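Long-range contacts in endo-1,3-beta-glucanase, family GH16 (Zobellia galactanivorans, PDB 4BPZ), which probably hydrolyses internal beta-1,3-glucosidic bonds in laminarin-type glucans, as a calcium-binding family GH16 glycoside hydrolase: residues V100-P105 / F247-V252; H187-E192 / V200-T205; I66-E71 / I228-T233; E154-H159 / T177-A182; P105-T110 / E240-D245. The protein carries 1 engineered substitution. All blocks are in the same frame, centred on the assembly; numbering follows the deposited sequence.

Interaction 1 of 5, residues V100-P105 / F247-V252; sequences VRAKLP and FEIDYV. With CA (calcium ion), chain E.
R101 faces two residues at once, D250 and Y251, at a beta bulge between antiparallel strands 96-103 and 244-255 of the GH16 beta-sandwich (jelly roll). The evidence is in the main chain: D250 N donates to R101 O (2.8 Å) and R101 N to Y251 O (3.2 Å), and the register then slips by one residue. R101 NH1 forms a salt bridge to D250 OD2 (2.8 Å) that lies near the guanidinium plane but meets the carboxylate from above, 45° out of its plane. Y251 has CG between its backbone N and carbonyl carbon (chi1 54°), and its ring presents a face to R101 CB, a CH-pi contact of 3.7 Å to the centroid. The second carboxylate oxygen, D250 OD1, binds calcium at 2.4 Å, as does D250 O; E18, E20 and G62 complete the protein ligands. R101 is therefore a second-shell residue whose charge may polarise the metal-binding carboxylate. Past the bulge, K103 and E248 exchange two backbone bonds, and a water joins K103 NZ to E248 OE1, while T63 holds E248 OE2. V100, A102, I249 and V252 share the other face of the strand pair, opposite R101, K103, E248 and Y251; there the F247 ring has I249 CD1 over one face, K103 O at its edge and L104 CD2 3.5 Å from CE1. The bulge buries Y251 N, which has no hydrogen-bond partner in the model.

Interaction 2 of 5, residues H187-E192 / V200-T205; sequences HVYSLE and VFLDDT
The H187 imidazole and the D203 carboxylate have planes 18° apart, with D203 OD2 at the ring edge near its plane, 3.2 Å from H187 CD2; L202 CD1 approaches the same ring obliquely. At the other end of this beta hairpin, strands 187-193 and 197-202, the E192 carboxylate crosses the F201 ring with planes 37° apart, OE2 standing 3.4 Å from CE2. H6, a residue of the expression tag, stacks on F201 and hydrogen-bonds E192 OE2, so this corner partly reflects the construct. The Y189 ring lies alongside L202, whose CD1 comes to 3.5 Å from CE1; L191 and V200 meet further along that face. S190 and F201 form the hydrogen-bonded pair, through S190 N to F201 O and F201 N to S190 O. Beyond it the ladder changes as the chain enters a type II' turn, L202 to T205. D203 N still donates to V188 O (2.8 Å), yet V188 N goes to the side-chain atom D203 OD1 (2.9 Å) in a nearly straight bond, 177° at the hydrogen. The turn thus substitutes a carboxylate for the usual carbonyl. D203 O instead accepts from a water 2.7 Å away, which also donates to V188 O and accepts from S190 OG.

Interaction 3 of 5, residues I66-E71 / I228-T233; sequences IRAIKE and IAMGGT
I228 reaches across the interior toward I66 and A68, joining two strands of the GH16 beta-sandwich that are not hydrogen-bonded to each other. Strand 82-93 pairs with both 63-75 and 222-230, while no hydrogen bond joins the two segments, whose axes run 15° apart at 7.6 Å. From I228 CB, which points at the other strand, two branches leave. The CG2 methyl heads for A68 CB, a loose 4.2 Å contact. The other branch starts with CG1, anti to the carbonyl carbon (chi1 -49°), and meets I66 CG2 at 3.9 Å. Continuing extended at chi2 (170°), it places CD1 3.4 Å from I66 O, a carbonyl that also takes the backbone N-H of F247. The two isoleucines slide past each other in opposite directions, I66 CG2 touching the CG1-CD1 branch of I228. F247 and P105 touch I228 as well, and S84 lies against I66. A68 CB meets both I228 and M230. With 201 Å² buried in total, the contact is narrow, made by the aliphatic groups of I66, A68 and I228, the I66 carbonyl and the M230 thioether. M230 is bent at chi2 and chi3 and backed by F242 and Y82; its SD lies 3.7 Å from A68 CB, and its CG at 4.1 Å.

Interaction 4 of 5, residues E154-H159 / T177-A182; sequences ESTIAH and TPITNA
T156 and T177 form an antiparallel hydrogen-bonded pair, T156 N to T177 O and T177 N to T156 O both at 2.9 Å, and S155 sits opposite P178 in the adjoining non-hydrogen-bonded pair with CA atoms 4.3 Å apart. One step further, I179 N donates to E154 O at 2.9 Å; the bond is straight at the hydrogen (169°), but the nitrogen stands 55° above the carbonyl plane, at the point where the second strand gives way to loop. P178 stands in the non-hydrogen-bonded pair, and its CA makes a C-H...O contact with E154 O, 3.4 Å. The side chains of T156 and T177 lie alongside each other, pointing the same way, and T156 OG1 meets T177 CG2 at 3.3 Å. OG1 takes the place between backbone N and carbonyl carbon (chi1 71°), which sets the CG2 methyl anti to the carbonyl carbon. These strands, 155-163 and 170-178, make a beta hairpin in the GH16 sandwich, and L202 of strand 197-202 packs against T156, T177 and I179. I179 crosses T156 at about a right angle, with both its CG2 and CD1 methyls 3.7 Å from T156 CG2. I179 CG2 also rests 3.6 Å from E154 C, the carbonyl carbon, while H187, Y189 and Q148 also touch I179.

Interaction 5 of 5, residues P105-T110 / E240-D245; sequences PSKKGT and ENFTDD
D245 OD2 accepts the backbone N-H of K107 at 2.9 Å, the donor lying nearly in line with the C-O bond. S106 N stands equally near this oxygen, and P105 CB comes to 3.2 Å. The other oxygen, D245 OD1, takes a short bond from a water (2.6 Å) that in turn accepts from S106 N. One carboxylate thus holds the start of the loop linking strands 96-103 and 110-118 of the GH16 beta-sandwich to the first residues of strand 244-255. K107 leaves that site fully extended beyond CG, and its NZ donates to D244 O (2.9 Å), while a second water joins NZ to T243 N. Within the loop a type II turn runs from K107 to T110, with G109 at positive phi (96°) and T110 OG1 donating to K107 O at 2.7 Å. The F242 ring receives K107 CB at its edge; the T110 side chain crosses F242 at about a right angle, its CG2 3.9 Å from F242 CE1.

Interaction 1 lies at the hub. V100 O to Y189 N (2.9 Å) continues its sheet into interaction 2, F247 N to I66 O (2.8 Å) into interaction 3, and L104 N to A182 O (3.0 Å) ties it to interaction 4; interaction 5 shares P105. Interactions 3 and 5, centres 8 Å apart, meet through A68 N to D245 O (2.9 Å). Interactions 2 and 4 pack with Y189 OH 3.2 Å from I179 CD1. Interaction 1 alone carries a calcium ligand. None of the five holds a glycan-contacting residue, yet F247 and I228, which touch each other, have side chains about 9 Å from a bound glucose.

Interaction 1 of 5, residues V100-P105 / F247-V252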
# COMPACT_ATOMS: atom_id res chain seq x y z
N VAL A 100 7.23 -8.32 -0.27
CA VAL A 100 6.14 -8.42 -1.26
C VAL A 100 6.79 -8.55 -2.62
O VAL A 100 7.52 -7.65 -3.07
CB VAL A 100 5.20 -7.18 -1.21
CG1 VAL A 100 4.07 -7.38 -2.20
CG2 VAL A 100 4.61 -6.98 0.18
N ARG A 101 6.53 -9.67 -3.30
CA ARG A 101 7.12 -9.88 -4.64
C ARG A 101 6.03 -9.54 -5.66
O ARG A 101 4.90 -10.09 -5.59
CB ARG A 101 7.53 -11.35 -4.78
CG ARG A 101 8.17 -11.64 -6.14
CD ARG A 101 8.82 -13.04 -6.12
NE ARG A 101 9.59 -13.23 -7.34
CZ ARG A 101 9.26 -14.05 -8.31
NH1 ARG A 101 8.08 -14.68 -8.35
NH2 ARG A 101 10.05 -14.16 -9.38
N ALA A 102 6.29 -8.61 -6.58
CA ALA A 102 5.24 -8.07 -7.42
C ALA A 102 5.77 -7.57 -8.75
O ALA A 102 6.93 -7.25 -8.90
CB ALA A 102 4.58 -6.85 -6.69
N LYS A 103 4.81 -7.43 -9.69
CA LYS A 103 4.93 -6.74 -10.96
C LYS A 103 4.00 -5.56 -10.90
O LYS A 103 2.85 -5.69 -10.48
CB LYS A 103 4.55 -7.64 -12.14
CG LYS A 103 5.63 -8.65 -12.49
CD LYS A 103 5.15 -9.55 -13.65
CE LYS A 103 6.13 -10.63 -13.88
NZ LYS A 103 5.68 -11.41 -15.12
N LEU A 104 4.50 -4.38 -11.31
CA LEU A 104 3.77 -3.12 -11.18
C LEU A 104 2.98 -2.77 -12.44
O LEU A 104 3.39 -3.19 -13.55
CB LEU A 104 4.72 -1.96 -10.77
CG LEU A 104 5.58 -2.26 -9.57
CD1 LEU A 104 6.39 -1.03 -9.22
CD2 LEU A 104 4.81 -2.75 -8.37
N PRO A 105 1.95 -1.94 -12.35
CA PRO A 105 1.28 -1.49 -13.58
C PRO A 105 2.25 -0.71 -14.46
O PRO A 105 3.06 0.09 -13.97
CB PRO A 105 0.15 -0.59 -13.03
CG PRO A 105 0.04 -0.92 -11.58
CD PRO A 105 1.29 -1.53 -11.11
N PHE A 247 -1.77 -4.70 -11.08
CA PHE A 247 -0.67 -4.82 -10.09
C PHE A 247 -0.70 -6.27 -9.62
O PHE A 247 -1.74 -6.69 -9.08
CB PHE A 247 -1.05 -3.86 -8.97
CG PHE A 247 -0.10 -3.70 -7.80
CD1 PHE A 247 1.19 -4.22 -7.78
CD2 PHE A 247 -0.55 -3.00 -6.68
CE1 PHE A 247 1.99 -4.04 -6.66
CE2 PHE A 247 0.24 -2.82 -5.59
CZ PHE A 247 1.51 -3.31 -5.60
N GLU A 248 0.31 -7.04 -9.93
CA GLU A 248 0.31 -8.47 -9.71
C GLU A 248 1.28 -8.80 -8.58
O GLU A 248 2.46 -8.48 -8.63
CB GLU A 248 0.74 -9.18 -10.99
CG GLU A 248 0.62 -10.66 -10.83
CD GLU A 248 0.98 -11.47 -12.05
OE1 GLU A 248 1.66 -10.94 -12.94
OE2 GLU A 248 0.61 -12.65 -12.11
N ILE A 249 0.75 -9.47 -7.56
CA ILE A 249 1.52 -9.77 -6.34
C ILE A 249 1.62 -11.28 -6.17
O ILE A 249 0.62 -11.99 -6.02
CB ILE A 249 0.81 -9.08 -5.12
CG1 ILE A 249 0.92 -7.58 -5.32
CG2 ILE A 249 1.47 -9.55 -3.85
CD1 ILE A 249 0.03 -6.85 -4.44
N ASP A 250 2.83 -11.79 -6.22
CA ASP A 250 3.08 -13.24 -6.05
C ASP A 250 2.88 -13.67 -4.61
O ASP A 250 2.31 -14.73 -4.32
CB ASP A 250 4.50 -13.52 -6.56
CG ASP A 250 4.83 -14.99 -6.55
OD1 ASP A 250 3.93 -15.85 -6.61
OD2 ASP A 250 6.06 -15.28 -6.48
N TYR A 251 3.36 -12.87 -3.64
CA TYR A 251 3.19 -13.24 -2.27
C TYR A 251 3.40 -11.97 -1.39
O TYR A 251 4.06 -11.02 -1.80
CB TYR A 251 4.20 -14.32 -1.78
CG TYR A 251 5.65 -14.06 -1.97
CD1 TYR A 251 6.35 -13.13 -1.19
CD2 TYR A 251 6.38 -14.77 -2.96
CE1 TYR A 251 7.72 -12.95 -1.30
CE2 TYR A 251 7.74 -14.58 -3.10
CZ TYR A 251 8.43 -13.70 -2.28
OH TYR A 251 9.75 -13.51 -2.48
N VAL A 252 2.86 -12.10 -0.19
CA VAL A 252 3.18 -11.18 0.96
C VAL A 252 3.68 -12.08 2.06
O VAL A 252 2.97 -13.05 2.40
CB VAL A 252 1.91 -10.43 1.41
CG1 VAL A 252 2.18 -9.61 2.67
CG2 VAL A 252 1.39 -9.55 0.29
CA CA E . 2.27 -16.94 -5.30
O HOH W 1 3.17 -12.80 -14.18
O HOH W 2 4.05 -17.70 -3.90

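Interaction 2 of 5, residues H187-E192 / V200-T205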
# COMPACT_ATOMS: atom_id res chain seq x y z
N HIS A 187 9.92 -8.04 -8.84
CA HIS A 187 10.91 -7.58 -7.91
C HIS A 187 10.38 -7.80 -6.52
O HIS A 187 9.15 -7.96 -6.32
CB HIS A 187 11.19 -6.10 -8.07
CG HIS A 187 11.78 -5.73 -9.43
ND1 HIS A 187 11.09 -5.73 -10.60
CD2 HIS A 187 13.06 -5.30 -9.72
CE1 HIS A 187 11.90 -5.35 -11.62
NE2 HIS A 187 13.10 -5.04 -11.09
N VAL A 188 11.29 -7.80 -5.50
CA VAL A 188 10.85 -7.91 -4.11
C VAL A 188 10.99 -6.55 -3.46
O VAL A 188 12.08 -5.99 -3.34
CB VAL A 188 11.67 -8.99 -3.36
CG1 VAL A 188 11.22 -9.04 -1.93
CG2 VAL A 188 11.49 -10.33 -4.01
N TYR A 189 9.89 -6.03 -2.93
CA TYR A 189 9.82 -4.77 -2.22
C TYR A 189 9.75 -5.12 -0.75
O TYR A 189 8.90 -5.94 -0.36
CB TYR A 189 8.54 -4.08 -2.65
CG TYR A 189 8.51 -3.81 -4.18
CD1 TYR A 189 9.17 -2.70 -4.73
CD2 TYR A 189 7.94 -4.76 -5.03
CE1 TYR A 189 9.19 -2.51 -6.10
CE2 TYR A 189 8.03 -4.56 -6.44
CZ TYR A 189 8.64 -3.46 -6.95
OH TYR A 189 8.71 -3.20 -8.30
N SER A 190 10.65 -4.61 0.07
CA SER A 190 10.68 -5.05 1.47
C SER A 190 10.92 -3.92 2.43
O SER A 190 11.49 -2.88 2.13
CB SER A 190 11.68 -6.20 1.67
OG SER A 190 12.98 -5.78 1.50
N LEU A 191 10.53 -4.22 3.68
CA LEU A 191 10.73 -3.37 4.84
C LEU A 191 11.39 -4.17 5.92
O LEU A 191 10.90 -5.30 6.19
CB LEU A 191 9.36 -2.85 5.33
CG LEU A 191 9.32 -2.19 6.72
CD1 LEU A 191 10.13 -0.88 6.75
CD2 LEU A 191 7.88 -1.97 7.15
N GLU A 192 12.41 -3.65 6.59
CA GLU A 192 12.91 -4.24 7.85
C GLU A 192 12.71 -3.14 8.90
O GLU A 192 13.30 -2.06 8.82
CB GLU A 192 14.39 -4.56 7.70
CG GLU A 192 14.61 -5.66 6.72
CD GLU A 192 16.02 -5.88 6.29
OE1 GLU A 192 16.96 -5.37 6.98
OE2 GLU A 192 16.22 -6.56 5.26
N VAL A 200 13.83 0.39 3.92
CA VAL A 200 13.02 -0.05 2.76
C VAL A 200 13.97 -0.37 1.66
O VAL A 200 14.88 0.41 1.32
CB VAL A 200 12.01 1.02 2.35
CG1 VAL A 200 11.29 0.62 1.09
CG2 VAL A 200 11.09 1.32 3.51
N PHE A 201 13.78 -1.56 1.06
CA PHE A 201 14.63 -2.05 -0.00
C PHE A 201 13.83 -2.34 -1.26
O PHE A 201 12.65 -2.72 -1.23
CB PHE A 201 15.24 -3.42 0.44
CG PHE A 201 16.21 -3.29 1.57
CD1 PHE A 201 17.58 -3.16 1.34
CD2 PHE A 201 15.76 -3.47 2.87
CE1 PHE A 201 18.47 -3.10 2.44
CE2 PHE A 201 16.65 -3.41 3.95
CZ PHE A 201 17.94 -3.17 3.71
N LEU A 202 14.53 -2.24 -2.39
CA LEU A 202 14.11 -2.79 -3.69
C LEU A 202 15.12 -3.86 -3.98
O LEU A 202 16.32 -3.54 -4.17
CB LEU A 202 14.16 -1.74 -4.77
CG LEU A 202 13.96 -2.34 -6.20
CD1 LEU A 202 12.63 -3.01 -6.32
CD2 LEU A 202 14.08 -1.21 -7.24
N ASP A 203 14.72 -5.13 -3.94
CA ASP A 203 15.65 -6.24 -4.02
C ASP A 203 16.73 -5.99 -2.90
O ASP A 203 16.37 -5.91 -1.74
CB ASP A 203 16.15 -6.41 -5.46
CG ASP A 203 15.00 -6.77 -6.39
OD1 ASP A 203 14.12 -7.55 -6.00
OD2 ASP A 203 15.09 -6.38 -7.54
N ASP A 204 17.99 -5.85 -3.26
CA ASP A 204 19.01 -5.61 -2.24
C ASP A 204 19.49 -4.18 -2.17
O ASP A 204 20.46 -3.95 -1.45
CB ASP A 204 20.19 -6.55 -2.52
CG ASP A 204 19.77 -8.00 -2.39
OD1 ASP A 204 18.96 -8.41 -1.50
OD2 ASP A 204 20.23 -8.80 -3.23
N THR A 205 18.83 -3.26 -2.82
CA THR A 205 19.21 -1.83 -2.79
C THR A 205 18.42 -1.15 -1.74
O THR A 205 17.19 -1.22 -1.78
CB THR A 205 18.95 -1.24 -4.18
OG1 THR A 205 19.71 -1.98 -5.16
CG2 THR A 205 19.40 0.24 -4.21
O HOH W 3 13.79 -6.49 -1.01

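Interaction 3 of 5, residues I66-E71 / I228-T233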
# COMPACT_ATOMS: atom_id res chain seq x y z
N ILE A 66 -4.60 -6.87 -8.49
CA ILE A 66 -5.46 -5.72 -8.30
C ILE A 66 -5.53 -5.05 -9.68
O ILE A 66 -4.50 -4.92 -10.36
CB ILE A 66 -4.89 -4.73 -7.23
CG1 ILE A 66 -4.90 -5.49 -5.89
CG2 ILE A 66 -5.72 -3.47 -7.20
CD1 ILE A 66 -4.10 -4.71 -4.78
N ARG A 67 -6.75 -4.70 -10.10
CA ARG A 67 -6.97 -4.19 -11.47
C ARG A 67 -7.73 -2.92 -11.38
O ARG A 67 -8.83 -2.84 -10.82
CB ARG A 67 -7.71 -5.28 -12.25
CG ARG A 67 -8.09 -4.82 -13.69
CD ARG A 67 -8.47 -5.95 -14.59
NE ARG A 67 -9.55 -6.75 -14.00
CZ ARG A 67 -9.80 -8.04 -14.28
NH1 ARG A 67 -9.07 -8.68 -15.21
NH2 ARG A 67 -10.76 -8.66 -13.59
N ALA A 68 -7.13 -1.85 -11.97
CA ALA A 68 -7.78 -0.55 -12.10
C ALA A 68 -8.43 -0.49 -13.49
O ALA A 68 -7.81 -0.94 -14.47
CB ALA A 68 -6.77 0.54 -11.97
N ILE A 69 -9.60 0.10 -13.58
CA ILE A 69 -10.41 0.08 -14.83
C ILE A 69 -11.03 1.42 -15.02
O ILE A 69 -11.54 2.04 -14.09
CB ILE A 69 -11.52 -0.96 -14.76
CG1 ILE A 69 -11.05 -2.33 -14.33
CG2 ILE A 69 -12.25 -1.05 -16.08
CD1 ILE A 69 -12.15 -3.34 -14.09
N LYS A 70 -11.02 1.93 -16.27
CA LYS A 70 -11.85 3.11 -16.61
C LYS A 70 -13.27 2.60 -16.74
O LYS A 70 -13.62 1.80 -17.67
CB LYS A 70 -11.36 3.74 -17.93
CG LYS A 70 -12.14 5.02 -18.26
CD LYS A 70 -11.51 5.72 -19.43
CE LYS A 70 -12.17 7.08 -19.61
NZ LYS A 70 -11.47 7.79 -20.73
N GLU A 71 -14.13 3.04 -15.84
CA GLU A 71 -15.47 2.47 -15.64
C GLU A 71 -16.21 3.47 -14.80
O GLU A 71 -15.75 3.85 -13.69
CB GLU A 71 -15.32 1.11 -14.81
CG GLU A 71 -16.63 0.57 -14.39
CD GLU A 71 -16.56 -0.64 -13.50
OE1 GLU A 71 -15.46 -1.12 -13.12
OE2 GLU A 71 -17.67 -1.18 -13.21
N ILE A 228 -4.18 0.23 -6.09
CA ILE A 228 -3.81 1.11 -7.24
C ILE A 228 -4.70 2.32 -7.19
O ILE A 228 -5.91 2.16 -7.41
CB ILE A 228 -3.92 0.45 -8.63
CG1 ILE A 228 -3.26 -0.93 -8.75
CG2 ILE A 228 -3.36 1.44 -9.66
CD1 ILE A 228 -3.63 -1.60 -10.07
N ALA A 229 -4.17 3.50 -6.94
CA ALA A 229 -4.95 4.73 -7.13
C ALA A 229 -4.83 5.14 -8.59
O ALA A 229 -3.86 4.81 -9.27
CB ALA A 229 -4.42 5.80 -6.20
N MET A 230 -5.80 5.89 -9.05
CA MET A 230 -5.79 6.48 -10.44
C MET A 230 -5.75 7.99 -10.32
O MET A 230 -6.54 8.60 -9.62
CB MET A 230 -6.99 6.06 -11.19
CG MET A 230 -7.02 4.58 -11.56
SD MET A 230 -5.58 4.01 -12.57
CE MET A 230 -5.73 5.08 -14.02
N GLY A 231 -4.81 8.60 -11.06
CA GLY A 231 -4.70 10.06 -11.03
C GLY A 231 -4.29 10.55 -9.67
O GLY A 231 -3.56 9.91 -8.90
N GLY A 232 -4.76 11.78 -9.37
CA GLY A 232 -4.35 12.42 -8.13
C GLY A 232 -2.90 12.83 -8.09
O GLY A 232 -2.19 12.87 -9.13
N THR A 233 -2.40 13.12 -6.90
CA THR A 233 -1.05 13.71 -6.69
C THR A 233 0.00 13.03 -7.48
O THR A 233 0.78 13.62 -8.24
CB THR A 233 -0.69 13.75 -5.19
OG1 THR A 233 -1.80 14.35 -4.51
CG2 THR A 233 0.57 14.61 -4.94

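Interaction 4 of 5, residues E154-H159 / T177-A182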
# COMPACT_ATOMS: atom_id res chain seq x y z
N GLU A 154 10.21 4.22 -14.32
CA GLU A 154 11.60 3.76 -14.18
C GLU A 154 12.26 4.11 -12.81
O GLU A 154 13.44 3.93 -12.65
CB GLU A 154 12.43 4.35 -15.35
CG GLU A 154 12.04 3.79 -16.72
CD GLU A 154 10.63 4.08 -17.19
OE1 GLU A 154 10.26 5.29 -17.22
OE2 GLU A 154 9.94 3.09 -17.62
N SER A 155 11.42 4.57 -11.87
CA SER A 155 11.90 4.72 -10.54
C SER A 155 10.80 4.32 -9.55
O SER A 155 9.61 4.32 -9.84
CB SER A 155 12.41 6.17 -10.36
OG SER A 155 12.02 6.80 -9.22
N THR A 156 11.23 3.93 -8.37
CA THR A 156 10.32 3.62 -7.27
C THR A 156 10.59 4.59 -6.12
O THR A 156 11.70 5.12 -5.97
CB THR A 156 10.44 2.15 -6.78
OG1 THR A 156 11.65 1.93 -6.11
CG2 THR A 156 10.28 1.16 -7.91
N ILE A 157 9.58 4.67 -5.28
CA ILE A 157 9.60 5.55 -4.14
C ILE A 157 9.46 4.81 -2.85
O ILE A 157 8.69 3.79 -2.77
CB ILE A 157 8.33 6.42 -4.25
CG1 ILE A 157 8.41 7.38 -5.49
CG2 ILE A 157 8.02 7.17 -2.95
CD1 ILE A 157 7.03 7.88 -5.92
N ALA A 158 10.16 5.22 -1.81
CA ALA A 158 9.97 4.72 -0.40
C ALA A 158 9.84 6.02 0.35
O ALA A 158 10.58 6.91 0.22
CB ALA A 158 11.24 4.00 0.12
N HIS A 159 8.88 6.15 1.23
CA HIS A 159 8.62 7.39 1.94
C HIS A 159 7.81 7.33 3.22
O HIS A 159 6.78 6.71 3.25
CB HIS A 159 7.68 8.14 1.13
CG HIS A 159 8.08 9.49 0.96
ND1 HIS A 159 7.64 10.55 1.66
CD2 HIS A 159 8.97 9.97 0.03
CE1 HIS A 159 8.26 11.67 1.14
NE2 HIS A 159 9.01 11.32 0.16
N THR A 177 14.62 5.12 -6.13
CA THR A 177 15.65 4.32 -6.72
C THR A 177 15.30 3.92 -8.09
O THR A 177 14.14 3.76 -8.43
CB THR A 177 15.97 3.09 -5.82
OG1 THR A 177 17.32 2.69 -6.00
CG2 THR A 177 14.96 1.93 -5.98
N PRO A 178 16.27 3.74 -8.99
CA PRO A 178 15.93 3.32 -10.36
C PRO A 178 15.45 1.90 -10.38
O PRO A 178 15.89 1.01 -9.61
CB PRO A 178 17.26 3.47 -11.14
CG PRO A 178 18.18 4.16 -10.32
CD PRO A 178 17.66 4.24 -8.91
N ILE A 179 14.56 1.59 -11.29
CA ILE A 179 14.09 0.23 -11.51
C ILE A 179 13.98 -0.06 -12.98
O ILE A 179 13.62 0.86 -13.76
CB ILE A 179 12.69 -0.01 -10.80
CG1 ILE A 179 12.28 -1.51 -10.82
CG2 ILE A 179 11.60 0.84 -11.33
CD1 ILE A 179 11.14 -1.89 -9.89
N THR A 180 14.30 -1.28 -13.37
CA THR A 180 14.19 -1.76 -14.75
C THR A 180 13.09 -2.80 -14.89
O THR A 180 12.99 -3.71 -14.06
CB THR A 180 15.53 -2.45 -15.18
OG1 THR A 180 16.48 -1.41 -15.18
CG2 THR A 180 15.41 -3.17 -16.55
N ASN A 181 12.25 -2.62 -15.89
CA ASN A 181 11.20 -3.57 -16.19
C ASN A 181 10.33 -3.88 -14.98
O ASN A 181 10.06 -5.02 -14.68
CB ASN A 181 11.84 -4.87 -16.77
CG ASN A 181 10.82 -5.73 -17.52
OD1 ASN A 181 9.67 -5.30 -17.80
ND2 ASN A 181 11.20 -6.95 -17.83
N ALA A 182 9.82 -2.80 -14.34
CA ALA A 182 8.99 -3.02 -13.16
C ALA A 182 7.74 -3.78 -13.46
O ALA A 182 7.18 -4.41 -12.55
CB ALA A 182 8.68 -1.66 -12.55

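Interaction 5 of 5, residues P105-T110 / E240-D245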
# COMPACT_ATOMS: atom_id res chain seq x y z
N PRO A 105 1.95 -1.94 -12.35
CA PRO A 105 1.28 -1.49 -13.58
C PRO A 105 2.25 -0.71 -14.46
O PRO A 105 3.06 0.09 -13.97
CB PRO A 105 0.15 -0.59 -13.03
CG PRO A 105 0.04 -0.92 -11.58
CD PRO A 105 1.29 -1.53 -11.11
N SER A 106 2.11 -0.87 -15.77
CA SER A 106 2.95 -0.10 -16.71
C SER A 106 2.33 1.18 -17.19
O SER A 106 3.08 2.01 -17.75
CB SER A 106 3.22 -0.98 -18.00
OG SER A 106 2.02 -1.26 -18.65
N LYS A 107 1.02 1.36 -17.07
CA LYS A 107 0.36 2.42 -17.79
C LYS A 107 0.43 3.73 -17.07
O LYS A 107 0.39 3.87 -15.83
CB LYS A 107 -1.10 2.08 -18.09
CG LYS A 107 -1.18 0.93 -19.13
CD LYS A 107 -2.60 0.54 -19.47
CE LYS A 107 -2.62 -0.59 -20.52
NZ LYS A 107 -4.02 -0.97 -20.83
N LYS A 108 0.45 4.81 -17.88
CA LYS A 108 0.42 6.15 -17.35
C LYS A 108 -0.86 6.41 -16.57
O LYS A 108 -1.91 5.95 -17.00
CB LYS A 108 0.56 7.17 -18.54
CG LYS A 108 0.69 8.61 -18.11
CD LYS A 108 1.10 9.46 -19.35
CE LYS A 108 1.06 10.91 -18.87
NZ LYS A 108 1.69 11.92 -19.79
N GLY A 109 -0.75 7.18 -15.49
CA GLY A 109 -1.89 7.51 -14.67
C GLY A 109 -2.09 6.62 -13.44
O GLY A 109 -2.88 6.98 -12.57
N THR A 110 -1.44 5.46 -13.42
CA THR A 110 -1.58 4.52 -12.32
C THR A 110 -0.60 4.85 -11.19
O THR A 110 0.55 5.28 -11.41
CB THR A 110 -1.32 3.09 -12.83
OG1 THR A 110 0.04 2.99 -13.31
CG2 THR A 110 -2.28 2.62 -13.88
N GLU A 240 -6.53 9.49 -22.24
CA GLU A 240 -7.92 9.29 -22.60
C GLU A 240 -8.21 7.82 -23.02
O GLU A 240 -9.31 7.33 -22.75
CB GLU A 240 -8.28 10.20 -23.76
CG GLU A 240 -9.74 10.01 -24.20
CD GLU A 240 -10.07 8.70 -25.09
OE1 GLU A 240 -9.16 8.11 -25.83
OE2 GLU A 240 -11.29 8.21 -25.06
N ASN A 241 -7.22 7.15 -23.55
CA ASN A 241 -7.38 5.80 -24.01
C ASN A 241 -7.26 4.74 -22.95
O ASN A 241 -7.25 3.52 -23.27
CB ASN A 241 -6.48 5.52 -25.25
CG ASN A 241 -4.93 5.29 -24.90
OD1 ASN A 241 -4.42 5.61 -23.78
ND2 ASN A 241 -4.17 4.68 -25.87
N PHE A 242 -7.04 5.10 -21.68
CA PHE A 242 -6.81 4.09 -20.64
C PHE A 242 -7.99 3.16 -20.60
O PHE A 242 -9.15 3.53 -20.55
CB PHE A 242 -6.67 4.82 -19.32
CG PHE A 242 -6.36 3.85 -18.16
CD1 PHE A 242 -5.09 3.50 -17.90
CD2 PHE A 242 -7.35 3.26 -17.42
CE1 PHE A 242 -4.75 2.59 -16.86
CE2 PHE A 242 -7.03 2.39 -16.37
CZ PHE A 242 -5.77 2.02 -16.11
N THR A 243 -7.66 1.87 -20.56
CA THR A 243 -8.66 0.82 -20.40
C THR A 243 -8.61 0.20 -19.00
O THR A 243 -9.51 0.41 -18.19
CB THR A 243 -8.48 -0.29 -21.45
OG1 THR A 243 -7.11 -0.70 -21.49
CG2 THR A 243 -8.90 0.20 -22.83
N ASP A 244 -7.55 -0.55 -18.73
CA ASP A 244 -7.36 -1.20 -17.44
C ASP A 244 -5.89 -1.51 -17.27
O ASP A 244 -5.10 -1.49 -18.23
CB ASP A 244 -8.25 -2.42 -17.31
CG ASP A 244 -8.14 -3.31 -18.54
OD1 ASP A 244 -7.11 -3.89 -18.79
OD2 ASP A 244 -9.18 -3.33 -19.35
N ASP A 245 -5.46 -1.80 -16.03
CA ASP A 245 -4.09 -2.26 -15.79
C ASP A 245 -4.05 -3.02 -14.49
O ASP A 245 -4.95 -2.83 -13.62
CB ASP A 245 -3.08 -1.12 -15.74
CG ASP A 245 -1.71 -1.51 -16.16
OD1 ASP A 245 -1.48 -2.67 -16.58
OD2 ASP A 245 -0.81 -0.65 -16.07
O HOH W 4 0.94 -3.39 -17.27
O HOH W 5 -4.99 1.46 -21.81